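Local coordinates for protein NADH oxidoreductase (Mesorhizobium loti, PDB 3PI7) that probably binds NADPH and acts as an NAD(P)H-dependent oxidoreductase, perhaps a quinone reductase, at residues L204-D207 / H212-N215. Sequence-based numbering, arbitrary orientation.
Sequences LLKD and HVLN
V213 meets L205 and K206 in a compact example of how a short helix packs against one face of a parallel sheet, at its edge. Along strand 212-215 the side chains alternate between the two faces of the sheet. H212 comes first, its side chain leaving the strand on the face away from the helix, where NE2 hydrogen-bonds E232 and the ring rests near V228 of helix 221-232.

V213 follows, the residue of the strand that makes the contact, its CA 7.0 Å from the CA of K206. Its two methyls divide the work. With CG1 anti to the backbone N (chi1 -175°), CG2 lies anti to the carbonyl carbon and is the methyl that meets the helix, lying 3.8 Å from CB of L205 and equally 3.8 Å from CG of K206. CG1 approaches L205 more loosely, 4.2 Å from its CD1. The side chains of L205 and V213 run roughly perpendicular, and L205 also packs on V194 and V196 of the adjacent strand, where V213 joins it on V196. K206 touches chiefly through CG, and its extended chain then passes alongside the same methyl before NZ leaves it at the exposed margin of this otherwise buried contact.

L214 again takes the far face, packing on F221 and T224, while N215 closes the strand, its ND2 bonding OD1 of D199 and its OD1 accepting from the backbone N of K217.

No hydrogen bond joins the two segments; the apolar seam completes a beta-alpha-beta unit, strand 191-196, helix 202-208 and strand 212-215, at the edge of the Rossmann-fold sheet.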
# COMPACT_ATOMS: atom_id res chain seq x y z
N LEU A 204 -27.66 -0.37 -16.63
CA LEU A 204 -27.39 -1.80 -16.62
C LEU A 204 -26.67 -2.23 -15.36
O LEU A 204 -26.95 -3.32 -14.86
CB LEU A 204 -26.66 -2.30 -17.88
CG LEU A 204 -25.17 -2.02 -18.08
CD1 LEU A 204 -24.33 -3.20 -17.61
CD2 LEU A 204 -24.87 -1.82 -19.57
N LEU A 205 -25.73 -1.40 -14.87
CA LEU A 205 -24.98 -1.78 -13.66
C LEU A 205 -25.86 -1.71 -12.44
O LEU A 205 -25.77 -2.58 -11.58
CB LEU A 205 -23.71 -0.94 -13.49
CG LEU A 205 -22.67 -1.27 -14.55
CD1 LEU A 205 -21.48 -0.37 -14.45
CD2 LEU A 205 -22.25 -2.75 -14.52
N LYS A 206 -26.80 -0.75 -12.40
CA LYS A 206 -27.74 -0.68 -11.29
C LYS A 206 -28.70 -1.86 -11.34
O LYS A 206 -29.04 -2.42 -10.28
CB LYS A 206 -28.48 0.64 -11.33
CG LYS A 206 -27.69 1.76 -10.68
CD LYS A 206 -28.35 3.10 -10.90
CE LYS A 206 -27.60 4.19 -10.18
NZ LYS A 206 -28.19 5.53 -10.42
N ASP A 207 -29.07 -2.30 -12.55
CA ASP A 207 -29.96 -3.44 -12.76
C ASP A 207 -29.39 -4.72 -12.16
O ASP A 207 -30.12 -5.47 -11.51
CB ASP A 207 -30.23 -3.65 -14.25
CG ASP A 207 -31.23 -4.75 -14.52
OD1 ASP A 207 -32.40 -4.61 -14.07
OD2 ASP A 207 -30.84 -5.76 -15.15
N HIS A 212 -24.26 2.22 -6.23
CA HIS A 212 -23.89 3.51 -6.81
C HIS A 212 -23.13 3.30 -8.10
O HIS A 212 -22.24 2.45 -8.16
CB HIS A 212 -23.02 4.32 -5.82
CG HIS A 212 -23.72 4.69 -4.55
ND1 HIS A 212 -24.37 5.91 -4.42
CD2 HIS A 212 -23.82 4.02 -3.38
CE1 HIS A 212 -24.83 5.94 -3.18
NE2 HIS A 212 -24.56 4.81 -2.53
N VAL A 213 -23.41 4.13 -9.10
CA VAL A 213 -22.70 4.07 -10.37
C VAL A 213 -22.33 5.50 -10.67
O VAL A 213 -23.21 6.32 -10.86
CB VAL A 213 -23.48 3.38 -11.53
CG1 VAL A 213 -22.59 3.27 -12.78
CG2 VAL A 213 -23.96 2.01 -11.12
N LEU A 214 -21.04 5.81 -10.63
CA LEU A 214 -20.61 7.20 -10.82
C LEU A 214 -19.89 7.36 -12.13
O LEU A 214 -19.02 6.56 -12.46
CB LEU A 214 -19.68 7.63 -9.67
CG LEU A 214 -20.17 7.37 -8.22
CD1 LEU A 214 -19.16 7.86 -7.22
CD2 LEU A 214 -21.52 8.01 -7.97
N ASN A 215 -20.26 8.40 -12.88
CA ASN A 215 -19.60 8.71 -14.14
C ASN A 215 -18.41 9.60 -13.78
O ASN A 215 -18.57 10.73 -13.29
CB ASN A 215 -20.58 9.36 -15.15
CG ASN A 215 -19.97 9.51 -16.53
OD1 ASN A 215 -18.75 9.56 -16.69
ND2 ASN A 215 -20.81 9.55 -17.55